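BSU-2 beta-lactamase (Bacillus subtilis, PDB 6W5E) probably hydrolyses beta-lactam antibiotics as a serine-dependent class D beta-lactamase. Local coordinates at residues Asn82-Leu87 against Lys195-Met200; Asp41-Thr46 against Val256-Lys261; Gly206-Leu211 against Lys232-Ser237; Lys99-Val104 against Ala125-Gln130. All blocks are in the same frame, centred on the assembly; numbering follows the deposited sequence.

The four contacts divide between the two halves of the penicillin-binding transpeptidase and serine beta-lactamase fold. Contacts 1 and 4 lie in the helical half. Their centres are about 18 Å apart, and they touch where Ala83 meets Tyr129. Contacts 2 and 3 lie on the six-stranded antiparallel sheet and the terminal helix 248-261. Their centres are about 20 Å apart, and Leu259 packs on Leu211 between them. Contacts 2 and 4 are farthest apart, at about 34 Å between centres. Along the chain, contact 2 joins the beginning to the end and encloses the rest. Contact 1 spans contact 4, and contact 3 follows. Chain ends thus meet at the sheet, while intervening sequence builds the helical half.

Contact 1 of 4, residues Asn82-Leu87 against Lys195-Met200; sequences NALIGL and KIVKRM. With EDO (1,2-ethanediol), chain F.
Leu84, Leu87 and Ala83 meet Ile196, Val197 and Met200 through aliphatic groups, with no flat group between them. The guanidinium of Arg199 lies outside this interface, with Ile196 CA over one face, offset toward the rim. The motif is a pair of roughly antiparallel helices in the helical half of the beta-lactamase fold. The two short segments come within 9.8 Å axis to axis, and their directions differ by 146°. Val197 is central. Its CG2, anti to the carbonyl carbon, lies among Ala83 CB, Leu84 CD2 and Leu87 CD1. Leu84 crosses Val197 at about a right angle, and its CD2 lies 3.6 Å from Val197 CG2. Leu87 comes in obliquely and puts CD1 3.8 Å from Ile196 CG2. Helix 117-122 closes in beside Ala83, Leu87 and Met200. Lys195 and Lys198 both form salt bridges with Glu185. Lys198 NZ also gives a weak hydrogen bond to O1 of an ethanediol, probably from the crystallisation liquor. Helix 81-88 begins just after the carboxylated Lys79, so the contact probably packs behind the active-site helix, as in other class D enzymes. The chain of Met200 bends at its last torsion (chi3 -68°), which leaves CE 3.8 Å from Ala83 CB.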
loop_
_atom_site.group_PDB
_atom_site.type_symbol
_atom_site.label_atom_id
_atom_site.label_comp_id
_atom_site.label_asym_id
_atom_site.label_seq_id
_atom_site.Cartn_x
_atom_site.Cartn_y
_atom_site.Cartn_z
ATOM N N ASN A 82 3.497 3.761 -7.997
ATOM C CA ASN A 82 3.533 4.976 -8.802
ATOM C C ASN A 82 4.577 5.950 -8.274
ATOM O O ASN A 82 5.312 6.568 -9.049
ATOM C CB ASN A 82 2.158 5.634 -8.734
ATOM C CG ASN A 82 1.599 5.947 -10.073
ATOM O OD1 ASN A 82 2.331 6.043 -11.059
ATOM N ND2 ASN A 82 0.283 6.129 -10.129
ATOM N N ALA A 83 4.635 6.121 -6.955
ATOM C CA ALA A 83 5.602 7.046 -6.369
ATOM C C ALA A 83 7.034 6.573 -6.595
ATOM O O ALA A 83 7.905 7.377 -6.949
ATOM C CB ALA A 83 5.325 7.218 -4.876
ATOM N N LEU A 84 7.304 5.280 -6.393
ATOM C CA LEU A 84 8.649 4.758 -6.628
ATOM C C LEU A 84 9.087 4.987 -8.069
ATOM O O LEU A 84 10.174 5.520 -8.323
ATOM C CB LEU A 84 8.705 3.267 -6.281
ATOM C CG LEU A 84 8.640 2.914 -4.792
ATOM C CD1 LEU A 84 8.250 1.458 -4.621
ATOM C CD2 LEU A 84 9.977 3.212 -4.111
ATOM N N ILE A 85 8.251 4.585 -9.032
ATOM C CA ILE A 85 8.604 4.768 -10.440
ATOM C C ILE A 85 8.753 6.246 -10.755
ATOM O O ILE A 85 9.714 6.666 -11.416
ATOM C CB ILE A 85 7.555 4.115 -11.355
ATOM C CG1 ILE A 85 7.496 2.605 -11.136
ATOM C CG2 ILE A 85 7.846 4.446 -12.814
ATOM C CD1 ILE A 85 6.254 1.977 -11.753
ATOM N N GLY A 86 7.795 7.056 -10.288
ATOM C CA GLY A 86 7.787 8.464 -10.643
ATOM C C GLY A 86 9.020 9.192 -10.152
ATOM O O GLY A 86 9.595 10.007 -10.876
ATOM N N LEU A 87 9.450 8.900 -8.921
ATOM C CA LEU A 87 10.682 9.500 -8.420
ATOM C C LEU A 87 11.892 8.964 -9.172
ATOM O O LEU A 87 12.793 9.732 -9.536
ATOM C CB LEU A 87 10.821 9.209 -6.926
ATOM C CG LEU A 87 9.841 9.961 -6.028
ATOM C CD1 LEU A 87 9.760 9.320 -4.637
ATOM C CD2 LEU A 87 10.220 11.439 -5.941
ATOM N N LYS A 195 13.778 5.562 0.510
ATOM C CA LYS A 195 13.638 6.283 1.775
ATOM C C LYS A 195 12.509 7.308 1.709
ATOM O O LYS A 195 11.728 7.437 2.654
ATOM C CB LYS A 195 14.958 6.976 2.142
ATOM C CG LYS A 195 16.118 6.045 2.412
ATOM C CD LYS A 195 15.820 5.089 3.562
ATOM C CE LYS A 195 17.074 4.329 3.987
ATOM N NZ LYS A 195 16.751 3.170 4.866
ATOM N N ILE A 196 12.421 8.068 0.614
ATOM C CA ILE A 196 11.346 9.051 0.465
ATOM C C ILE A 196 9.981 8.371 0.477
ATOM O O ILE A 196 9.052 8.823 1.155
ATOM C CB ILE A 196 11.559 9.893 -0.808
ATOM C CG1 ILE A 196 12.784 10.795 -0.651
ATOM C CG2 ILE A 196 10.328 10.729 -1.136
ATOM C CD1 ILE A 196 13.346 11.306 -1.962
ATOM N N VAL A 197 9.826 7.279 -0.279
ATOM C CA VAL A 197 8.515 6.630 -0.336
ATOM C C VAL A 197 8.133 6.064 1.028
ATOM O O VAL A 197 6.985 6.194 1.470
ATOM C CB VAL A 197 8.459 5.579 -1.460
ATOM C CG1 VAL A 197 7.166 4.762 -1.371
ATOM C CG2 VAL A 197 8.557 6.274 -2.802
ATOM N N LYS A 198 9.091 5.443 1.729
ATOM C CA LYS A 198 8.817 4.989 3.090
ATOM C C LYS A 198 8.352 6.142 3.972
ATOM O O LYS A 198 7.367 6.013 4.707
ATOM C CB LYS A 198 10.055 4.325 3.693
ATOM C CG LYS A 198 10.328 2.925 3.181
ATOM C CD LYS A 198 11.567 2.343 3.858
ATOM C CE LYS A 198 11.775 0.873 3.513
ATOM N NZ LYS A 198 12.956 0.313 4.230
ATOM N N ARG A 199 9.043 7.286 3.909
ATOM C CA ARG A 199 8.632 8.425 4.723
ATOM C C ARG A 199 7.213 8.861 4.380
ATOM O O ARG A 199 6.420 9.172 5.277
ATOM C CB ARG A 199 9.613 9.588 4.562
ATOM C CG ARG A 199 10.932 9.356 5.288
ATOM C CD ARG A 199 11.631 10.657 5.648
ATOM N NE ARG A 199 11.778 11.529 4.490
ATOM C CZ ARG A 199 12.840 11.545 3.692
ATOM N NH1 ARG A 199 13.857 10.717 3.912
ATOM N NH2 ARG A 199 12.873 12.378 2.658
ATOM N N MET A 200 6.861 8.853 3.090
ATOM C CA MET A 200 5.513 9.247 2.700
ATOM C C MET A 200 4.457 8.280 3.209
ATOM O O MET A 200 3.294 8.667 3.319
ATOM C CB MET A 200 5.391 9.360 1.175
ATOM C CG MET A 200 6.245 10.467 0.572
ATOM S SD MET A 200 5.920 10.768 -1.177
ATOM C CE MET A 200 6.530 9.298 -1.948
HETATM C C1 EDO F . 12.046 -1.322 6.976
HETATM O O1 EDO F . 11.971 0.108 6.935
HETATM C C2 EDO F . 10.650 -1.901 7.168
HETATM O O2 EDO F . 10.061 -1.343 8.348
#

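Contact 2 of 4, residues Asp41-Thr46 against Val256-Lys261; sequences DEFKDT and VDILKK
Glu42, in a short 3-10 segment, lies across from Ile258 of the C-terminal helix 248-261, their CA atoms 7.8 Å apart, and a type I turn from Phe43 to Thr46 follows. Glu42 bends at chi2 (-72°). Its side chain slides past that of Ile258 in the opposite direction, with Glu42 CG 3.6 Å from Ile258 CG1. Its carboxylate meets the extended Lys261 tip to tip. Lys261 NZ gives a hydrogen bond of 2.9 Å to Glu42 OE2, on the anti side and 30° out of the carboxylate plane. The same NZ forms a second salt bridge, 2.9 Å from Asp41 OD1. Phe43 CE2 touches Ile258 CD1 only lightly, and the Phe43 ring stacks with Tyr63. Phe50 of strand 48-54 touches both Phe43 and Ile258. Asp257 completes the charged group, though it has two conformers and its closeness to Glu42 is doubtful. Asp41 and Glu42 thus share one lysine, whose charge probably eases their repulsion and ties the N-terminal region to the last helix.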
loop_
_atom_site.group_PDB
_atom_site.type_symbol
_atom_site.label_atom_id
_atom_site.label_comp_id
_atom_site.label_asym_id
_atom_site.label_seq_id
_atom_site.Cartn_x
_atom_site.Cartn_y
_atom_site.Cartn_z
ATOM N N ASP A 41 -11.128 -13.528 14.999
ATOM C CA ASP A 41 -12.240 -12.696 15.451
ATOM C C ASP A 41 -12.215 -11.286 14.880
ATOM O O ASP A 41 -13.197 -10.554 15.034
ATOM C CB ASP A 41 -12.439 -12.719 16.977
ATOM C CG ASP A 41 -11.331 -12.047 17.755
ATOM O OD1 ASP A 41 -10.457 -11.366 17.189
ATOM O OD2 ASP A 41 -11.352 -12.213 18.994
ATOM N N GLU A 42 -11.143 -10.900 14.195
ATOM C CA GLU A 42 -11.134 -9.635 13.483
ATOM C C GLU A 42 -11.944 -9.698 12.198
ATOM O O GLU A 42 -12.288 -8.647 11.647
ATOM C CB GLU A 42 -9.704 -9.247 13.122
ATOM C CG GLU A 42 -8.780 -9.076 14.303
ATOM C CD GLU A 42 -9.054 -7.828 15.100
ATOM O OE1 GLU A 42 -9.682 -6.887 14.570
ATOM O OE2 GLU A 42 -8.597 -7.778 16.257
ATOM N N PHE A 43 -12.257 -10.905 11.721
ATOM C CA PHE A 43 -12.924 -11.123 10.445
ATOM C C PHE A 43 -14.212 -11.915 10.591
ATOM O O PHE A 43 -14.718 -12.435 9.591
ATOM C CB PHE A 43 -12.011 -11.901 9.498
ATOM C CG PHE A 43 -10.776 -11.163 9.108
ATOM C CD1 PHE A 43 -10.768 -10.345 7.988
ATOM C CD2 PHE A 43 -9.616 -11.290 9.857
ATOM C CE1 PHE A 43 -9.627 -9.675 7.627
ATOM C CE2 PHE A 43 -8.474 -10.618 9.502
ATOM C CZ PHE A 43 -8.480 -9.810 8.391
ATOM N N LYS A 44 -14.739 -12.051 11.807
ATOM C CA LYS A 44 -15.913 -12.897 11.996
ATOM C C LYS A 44 -17.100 -12.428 11.166
ATOM O O LYS A 44 -17.952 -13.248 10.799
ATOM C CB LYS A 44 -16.273 -12.985 13.479
ATOM C CG LYS A 44 -16.621 -11.656 14.112
ATOM N N ASP A 45 -17.159 -11.136 10.832
ATOM C CA ASP A 45 -18.246 -10.593 10.027
ATOM C C ASP A 45 -17.757 -10.006 8.704
ATOM O O ASP A 45 -18.488 -9.250 8.056
ATOM C CB ASP A 45 -19.037 -9.553 10.825
ATOM C CG ASP A 45 -19.931 -10.182 11.879
ATOM O OD1 ASP A 45 -19.440 -10.468 12.995
ATOM O OD2 ASP A 45 -21.128 -10.397 11.587
ATOM N N THR A 46 -16.550 -10.361 8.271
ATOM C CA THR A 46 -15.927 -9.735 7.115
ATOM C C THR A 46 -15.264 -10.804 6.260
ATOM O O THR A 46 -14.602 -11.701 6.782
ATOM C CB THR A 46 -14.859 -8.748 7.595
ATOM O OG1 THR A 46 -15.462 -7.773 8.451
ATOM C CG2 THR A 46 -14.230 -8.032 6.428
ATOM N N VAL A 256 -4.605 -2.390 12.627
ATOM C CA VAL A 256 -4.160 -1.747 13.861
ATOM C C VAL A 256 -4.563 -2.572 15.079
ATOM O O VAL A 256 -3.768 -2.742 16.011
ATOM C CB VAL A 256 -4.666 -0.295 13.916
ATOM C CG1 VAL A 256 -4.459 0.292 15.299
ATOM C CG2 VAL A 256 -3.939 0.543 12.853
ATOM N N ASP A 257 -5.793 -3.105 15.085
ATOM C CA ASP A 257 -6.206 -3.948 16.201
ATOM C C ASP A 257 -5.281 -5.150 16.360
ATOM O O ASP A 257 -4.879 -5.472 17.484
ATOM C CB ASP A 257 -7.668 -4.367 16.058
ATOM C CG ASP A 257 -8.343 -4.580 17.402
ATOM O OD1 ASP A 257 -8.392 -3.630 18.211
ATOM O OD2 ASP A 257 -8.829 -5.700 17.652
ATOM N N ILE A 258 -4.918 -5.815 15.259
ATOM C CA ILE A 258 -4.031 -6.972 15.331
ATOM C C ILE A 258 -2.658 -6.562 15.836
ATOM O O ILE A 258 -2.079 -7.219 16.709
ATOM C CB ILE A 258 -3.944 -7.670 13.962
ATOM C CG1 ILE A 258 -5.306 -8.256 13.567
ATOM C CG2 ILE A 258 -2.863 -8.744 13.982
ATOM C CD1 ILE A 258 -5.390 -8.667 12.115
ATOM N N LEU A 259 -2.112 -5.471 15.291
ATOM C CA LEU A 259 -0.764 -5.063 15.674
ATOM C C LEU A 259 -0.700 -4.636 17.135
ATOM O O LEU A 259 0.341 -4.804 17.780
ATOM C CB LEU A 259 -0.253 -3.953 14.755
ATOM C CG LEU A 259 -0.101 -4.309 13.274
ATOM C CD1 LEU A 259 0.380 -3.094 12.484
ATOM C CD2 LEU A 259 0.825 -5.505 13.046
ATOM N N LYS A 260 -1.797 -4.094 17.670
ATOM C CA LYS A 260 -1.867 -3.785 19.095
ATOM C C LYS A 260 -1.994 -5.055 19.933
ATOM O O LYS A 260 -1.282 -5.225 20.928
ATOM C CB LYS A 260 -3.040 -2.845 19.367
ATOM C CG LYS A 260 -2.791 -1.403 18.942
ATOM C CD LYS A 260 -4.015 -0.537 19.206
ATOM C CE LYS A 260 -3.682 0.927 19.019
ATOM N NZ LYS A 260 -4.875 1.799 19.194
ATOM N N LYS A 261 -2.891 -5.968 19.534
ATOM C CA LYS A 261 -3.088 -7.208 20.278
ATOM C C LYS A 261 -1.807 -8.014 20.380
ATOM O O LYS A 261 -1.602 -8.723 21.368
ATOM C CB LYS A 261 -4.121 -8.073 19.564
ATOM C CG LYS A 261 -5.562 -7.752 19.817
ATOM C CD LYS A 261 -6.394 -8.739 19.015
ATOM C CE LYS A 261 -7.846 -8.693 19.384
ATOM N NZ LYS A 261 -8.580 -9.586 18.465
#

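Contact 3 of 4, residues Gly206-Leu211 against Lys232-Ser237; sequences GDHYTL and KTEHGS
His208 and Glu234 meet through their side chains, while Thr210 and Lys232 pair through their backbones. The backbone bonds are those of an antiparallel hydrogen-bonded pair. Thr210 N reaches Lys232 O at 2.9 Å, and Lys232 N returns to Thr210 O. Lys232 O also takes a CA-H...O contact from Tyr209 CA at 3.0 Å.

A His-carboxylate hydrogen bond lies at the hairpin's open end. His208 ND1 donates to Glu234 OE2 over 2.7 Å, with an N-H...acceptor angle of 158°. The oxygen lies at the edge of the imidazole, in its plane. The carboxylate is turned almost perpendicular to the ring, 87° between planes, and is met from above its own plane. This bond probably helps set the rotation of the ring. Asp207 CB covers one ring face.

A water donates to His208 O and accepts from Glu234 N, so it spans the strands where direct pairing stops.

Within 232-237, Thr233 OG1 accepts from His235 N, an ST turn. The same hydroxyl donates to Gly236 O at 2.7 Å, on a lone pair. Thr233 N bonds to that oxygen too, so two donors hold the tight turn into strand 236-244.

Strands 209-217 and 225-233 form a hairpin in the central sheet. Strand 202-205 flanks it at the sheet's outer edge, strand 236-244 lies on the other side, and the C-terminal Ser267 bonds to the backbone of Asp207 and His208.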
loop_
_atom_site.group_PDB
_atom_site.type_symbol
_atom_site.label_atom_id
_atom_site.label_comp_id
_atom_site.label_asym_id
_atom_site.label_seq_id
_atom_site.Cartn_x
_atom_site.Cartn_y
_atom_site.Cartn_z
ATOM N N GLY A 206 5.750 6.398 16.914
ATOM C CA GLY A 206 5.753 6.329 18.360
ATOM C C GLY A 206 7.162 6.367 18.922
ATOM O O GLY A 206 8.150 6.530 18.207
ATOM N N ASP A 207 7.240 6.220 20.246
ATOM C CA ASP A 207 8.536 6.149 20.910
ATOM C C ASP A 207 9.264 4.851 20.589
ATOM O O ASP A 207 10.500 4.820 20.585
ATOM C CB ASP A 207 8.359 6.270 22.424
ATOM C CG ASP A 207 7.801 7.613 22.840
ATOM O OD1 ASP A 207 8.286 8.641 22.327
ATOM O OD2 ASP A 207 6.880 7.641 23.683
ATOM N N HIS A 208 8.528 3.776 20.317
ATOM C CA HIS A 208 9.115 2.453 20.187
ATOM C C HIS A 208 8.789 1.764 18.872
ATOM O O HIS A 208 9.223 0.625 18.667
ATOM C CB HIS A 208 8.674 1.560 21.359
ATOM C CG HIS A 208 8.907 2.177 22.703
ATOM N ND1 HIS A 208 10.168 2.455 23.181
ATOM C CD2 HIS A 208 8.042 2.581 23.663
ATOM C CE1 HIS A 208 10.072 2.999 24.381
ATOM N NE2 HIS A 208 8.792 3.086 24.698
ATOM N N TYR A 209 8.045 2.412 17.980
ATOM C CA TYR A 209 7.666 1.788 16.721
ATOM C C TYR A 209 7.361 2.872 15.700
ATOM O O TYR A 209 7.062 4.013 16.052
ATOM C CB TYR A 209 6.437 0.882 16.894
ATOM C CG TYR A 209 5.168 1.674 17.056
ATOM C CD1 TYR A 209 4.812 2.192 18.291
ATOM C CD2 TYR A 209 4.341 1.945 15.962
ATOM C CE1 TYR A 209 3.660 2.938 18.445
ATOM C CE2 TYR A 209 3.194 2.703 16.101
ATOM C CZ TYR A 209 2.853 3.186 17.350
ATOM O OH TYR A 209 1.714 3.937 17.501
ATOM N N THR A 210 7.418 2.485 14.425
ATOM C CA THR A 210 6.946 3.318 13.324
ATOM C C THR A 210 6.044 2.464 12.452
ATOM O O THR A 210 6.449 1.382 12.009
ATOM C CB THR A 210 8.104 3.890 12.480
ATOM O OG1 THR A 210 8.998 4.615 13.330
ATOM C CG2 THR A 210 7.573 4.836 11.415
ATOM N N LEU A 211 4.824 2.941 12.216
ATOM C CA LEU A 211 3.861 2.248 11.370
ATOM C C LEU A 211 3.860 2.915 9.998
ATOM O O LEU A 211 3.651 4.133 9.893
ATOM C CB LEU A 211 2.463 2.296 11.988
ATOM C CG LEU A 211 1.349 1.696 11.125
ATOM C CD1 LEU A 211 1.554 0.203 10.927
ATOM C CD2 LEU A 211 -0.007 1.977 11.750
ATOM N N LYS A 232 8.048 -1.070 11.983
ATOM C CA LYS A 232 9.370 -1.207 12.568
ATOM C C LYS A 232 9.209 -1.107 14.075
ATOM O O LYS A 232 8.582 -0.166 14.567
ATOM C CB LYS A 232 10.278 -0.089 12.054
ATOM C CG LYS A 232 11.627 -0.016 12.744
ATOM C CD LYS A 232 12.587 0.949 12.041
ATOM C CE LYS A 232 11.874 2.139 11.398
ATOM N NZ LYS A 232 12.738 3.357 11.303
ATOM N N THR A 233 9.717 -2.100 14.793
ATOM C CA THR A 233 9.706 -2.110 16.252
ATOM C C THR A 233 11.131 -2.253 16.773
ATOM O O THR A 233 12.089 -2.396 16.010
ATOM C CB THR A 233 8.839 -3.244 16.826
ATOM O OG1 THR A 233 9.577 -4.478 16.805
ATOM C CG2 THR A 233 7.542 -3.409 16.043
ATOM N N GLU A 234 11.258 -2.245 18.097
ATOM C CA GLU A 234 12.548 -2.490 18.724
ATOM C C GLU A 234 12.915 -3.965 18.755
ATOM O O GLU A 234 14.000 -4.313 19.229
ATOM C CB GLU A 234 12.568 -1.888 20.133
ATOM C CG GLU A 234 12.543 -0.368 20.106
ATOM C CD GLU A 234 12.249 0.246 21.461
ATOM O OE1 GLU A 234 12.131 -0.507 22.448
ATOM O OE2 GLU A 234 12.150 1.488 21.540
ATOM N N HIS A 235 12.049 -4.834 18.250
ATOM C CA HIS A 235 12.279 -6.269 18.232
ATOM C C HIS A 235 11.969 -6.844 16.860
ATOM O O HIS A 235 11.364 -7.912 16.732
ATOM C CB HIS A 235 11.493 -6.957 19.341
ATOM C CG HIS A 235 11.870 -6.485 20.711
ATOM N ND1 HIS A 235 11.159 -5.521 21.393
ATOM C CD2 HIS A 235 12.912 -6.816 21.511
ATOM C CE1 HIS A 235 11.732 -5.293 22.561
ATOM N NE2 HIS A 235 12.799 -6.066 22.657
ATOM N N GLY A 236 12.381 -6.137 15.818
ATOM C CA GLY A 236 12.230 -6.602 14.457
ATOM C C GLY A 236 11.151 -5.836 13.710
ATOM O O GLY A 236 10.305 -5.155 14.291
ATOM N N SER A 237 11.192 -5.960 12.389
ATOM C CA SER A 237 10.222 -5.337 11.503
ATOM C C SER A 237 9.345 -6.409 10.864
ATOM O O SER A 237 9.755 -7.564 10.710
ATOM C CB SER A 237 10.921 -4.506 10.422
ATOM O OG SER A 237 11.538 -3.368 11.001
HETATM O O HOH W 1 9.102 -2.011 20.034
#

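Contact 4 of 4, residues Lys99-Val104 against Ala125-Gln130; sequences KRWDGV and AIWYYQ
Tyr128 turns CG anti to its backbone N (chi1 -177°), and Trp127 places CG between N and the carbonyl carbon (chi1 66°). These torsions send the two CG atoms off in different directions, and both rings come to lie against 99-104. The Lys99 chain crosses the Tyr128 side chain at about a right angle. Its CD sits over the phenol face, 3.7 Å from the ring centroid, in a CH-pi contact. Lys99 CG comes closer to one rim atom, 3.4 Å from Tyr128 CE2. Beyond CD, Lys99 CE reaches the CZ side of the ring. The hydroxyl of Tyr128 bonds to Asp97 O, which helps hold the ring. At the edge of the Trp127 indole, Lys99 O lies in the ring plane, 3.4 Å from Trp127 CH2. Trp127 NE1 bonds to Trp111 O. Trp101 CB touches Trp127 CZ2 at 4.3 Å. The indole of Trp101 is fixed by its own loop. Its NE1 donates to Val104 O at 2.9 Å from above the carbonyl plane, and Gly103 CA sits over one face. Val104 N bonds to Asp102 OD1, which makes an Asx turn. Ala125 is the N-cap of helix 126-136. Ala125 and Ile126 probably correspond to the last two positions of the Ser-X-Val motif of class D beta-lactamases.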
loop_
_atom_site.group_PDB
_atom_site.type_symbol
_atom_site.label_atom_id
_atom_site.label_comp_id
_atom_site.label_asym_id
_atom_site.label_seq_id
_atom_site.Cartn_x
_atom_site.Cartn_y
_atom_site.Cartn_z
ATOM N N LYS A 99 1.500 19.843 -7.497
ATOM C CA LYS A 99 0.610 19.997 -8.643
ATOM C C LYS A 99 -0.602 20.800 -8.193
ATOM O O LYS A 99 -1.195 20.512 -7.148
ATOM C CB LYS A 99 0.178 18.639 -9.206
ATOM C CG LYS A 99 1.331 17.832 -9.787
ATOM C CD LYS A 99 0.853 16.480 -10.293
ATOM C CE LYS A 99 2.007 15.552 -10.686
ATOM N NZ LYS A 99 2.880 16.121 -11.745
ATOM N N ARG A 100 -0.957 21.817 -8.962
ATOM C CA ARG A 100 -2.040 22.702 -8.562
ATOM C C ARG A 100 -3.407 22.078 -8.831
ATOM O O ARG A 100 -3.634 21.440 -9.865
ATOM C CB ARG A 100 -1.919 24.038 -9.287
ATOM C CG ARG A 100 -0.812 24.913 -8.747
ATOM C CD ARG A 100 -0.802 26.248 -9.463
ATOM N NE ARG A 100 0.203 27.122 -8.893
ATOM C CZ ARG A 100 0.320 28.413 -9.176
ATOM N NH1 ARG A 100 -0.521 28.984 -10.023
ATOM N NH2 ARG A 100 1.276 29.130 -8.609
ATOM N N TRP A 101 -4.313 22.258 -7.871
ATOM C CA TRP A 101 -5.696 21.827 -8.015
ATOM C C TRP A 101 -6.369 22.619 -9.126
ATOM O O TRP A 101 -6.097 23.808 -9.320
ATOM C CB TRP A 101 -6.417 22.072 -6.688
ATOM C CG TRP A 101 -7.884 21.749 -6.632
ATOM C CD1 TRP A 101 -8.509 20.612 -7.076
ATOM C CD2 TRP A 101 -8.909 22.566 -6.051
ATOM N NE1 TRP A 101 -9.862 20.689 -6.818
ATOM C CE2 TRP A 101 -10.129 21.876 -6.189
ATOM C CE3 TRP A 101 -8.912 23.823 -5.432
ATOM C CZ2 TRP A 101 -11.344 22.402 -5.734
ATOM C CZ3 TRP A 101 -10.116 24.341 -4.980
ATOM C CH2 TRP A 101 -11.314 23.634 -5.139
ATOM N N ASP A 102 -7.249 21.950 -9.866
ATOM C CA ASP A 102 -7.951 22.577 -10.976
ATOM C C ASP A 102 -9.241 23.274 -10.561
ATOM O O ASP A 102 -9.938 23.816 -11.425
ATOM C CB ASP A 102 -8.227 21.562 -12.095
ATOM C CG ASP A 102 -9.076 20.385 -11.639
ATOM O OD1 ASP A 102 -9.561 20.379 -10.484
ATOM O OD2 ASP A 102 -9.254 19.455 -12.448
ATOM N N GLY A 103 -9.572 23.281 -9.272
ATOM C CA GLY A 103 -10.775 23.926 -8.802
ATOM C C GLY A 103 -12.033 23.089 -8.874
ATOM O O GLY A 103 -13.108 23.590 -8.532
ATOM N N VAL A 104 -11.944 21.832 -9.294
ATOM C CA VAL A 104 -13.115 20.969 -9.401
ATOM C C VAL A 104 -13.347 20.291 -8.056
ATOM O O VAL A 104 -12.439 19.657 -7.510
ATOM C CB VAL A 104 -12.938 19.933 -10.522
ATOM C CG1 VAL A 104 -14.076 18.918 -10.500
ATOM C CG2 VAL A 104 -12.846 20.629 -11.878
ATOM N N ALA A 125 -5.248 11.369 -2.722
ATOM C CA ALA A 125 -5.759 12.277 -3.753
ATOM C C ALA A 125 -5.445 11.680 -5.122
ATOM O O ALA A 125 -4.372 11.894 -5.698
ATOM C CB ALA A 125 -5.179 13.676 -3.577
ATOM N N ILE A 126 -6.416 10.929 -5.650
ATOM C CA ILE A 126 -6.230 10.155 -6.880
ATOM C C ILE A 126 -5.779 11.038 -8.044
ATOM O O ILE A 126 -4.906 10.649 -8.828
ATOM C CB ILE A 126 -7.524 9.386 -7.205
ATOM C CG1 ILE A 126 -7.813 8.353 -6.105
ATOM C CG2 ILE A 126 -7.431 8.719 -8.568
ATOM C CD1 ILE A 126 -9.126 7.592 -6.284
ATOM N N TRP A 127 -6.358 12.237 -8.177
ATOM C CA TRP A 127 -6.078 13.077 -9.344
ATOM C C TRP A 127 -4.591 13.391 -9.488
ATOM O O TRP A 127 -4.072 13.479 -10.609
ATOM C CB TRP A 127 -6.910 14.360 -9.300
ATOM C CG TRP A 127 -6.604 15.334 -8.184
ATOM C CD1 TRP A 127 -7.286 15.472 -7.010
ATOM C CD2 TRP A 127 -5.580 16.340 -8.176
ATOM N NE1 TRP A 127 -6.739 16.490 -6.260
ATOM C CE2 TRP A 127 -5.693 17.043 -6.954
ATOM C CE3 TRP A 127 -4.576 16.716 -9.080
ATOM C CZ2 TRP A 127 -4.840 18.096 -6.612
ATOM C CZ3 TRP A 127 -3.719 17.760 -8.733
ATOM C CH2 TRP A 127 -3.866 18.442 -7.514
ATOM N N TYR A 128 -3.890 13.572 -8.368
ATOM C CA TYR A 128 -2.459 13.846 -8.433
ATOM C C TYR A 128 -1.722 12.670 -9.064
ATOM O O TYR A 128 -0.873 12.846 -9.949
ATOM C CB TYR A 128 -1.926 14.120 -7.018
ATOM C CG TYR A 128 -0.457 14.490 -7.005
ATOM C CD1 TYR A 128 0.532 13.523 -7.231
ATOM C CD2 TYR A 128 -0.054 15.803 -6.784
ATOM C CE1 TYR A 128 1.860 13.857 -7.267
ATOM C CE2 TYR A 128 1.286 16.145 -6.794
ATOM C CZ TYR A 128 2.231 15.162 -7.038
ATOM O OH TYR A 128 3.560 15.483 -7.085
ATOM N N TYR A 129 -2.028 11.455 -8.603
ATOM C CA TYR A 129 -1.330 10.275 -9.100
ATOM C C TYR A 129 -1.747 9.919 -10.521
ATOM O O TYR A 129 -0.973 9.274 -11.236
ATOM C CB TYR A 129 -1.483 9.113 -8.110
ATOM C CG TYR A 129 -0.488 9.228 -6.968
ATOM C CD1 TYR A 129 -0.637 10.191 -5.972
ATOM C CD2 TYR A 129 0.641 8.420 -6.928
ATOM C CE1 TYR A 129 0.293 10.303 -4.940
ATOM C CE2 TYR A 129 1.562 8.523 -5.904
ATOM C CZ TYR A 129 1.395 9.475 -4.926
ATOM O OH TYR A 129 2.335 9.566 -3.928
ATOM N N GLN A 130 -2.940 10.337 -10.950
ATOM C CA GLN A 130 -3.305 10.187 -12.356
ATOM C C GLN A 130 -2.421 11.062 -13.241
ATOM O O GLN A 130 -1.949 10.614 -14.293
ATOM C CB GLN A 130 -4.790 10.505 -12.547
ATOM C CG GLN A 130 -5.694 9.431 -11.964
ATOM C CD GLN A 130 -7.162 9.799 -12.038
ATOM O OE1 GLN A 130 -7.555 10.908 -11.677
ATOM N NE2 GLN A 130 -7.984 8.860 -12.491
#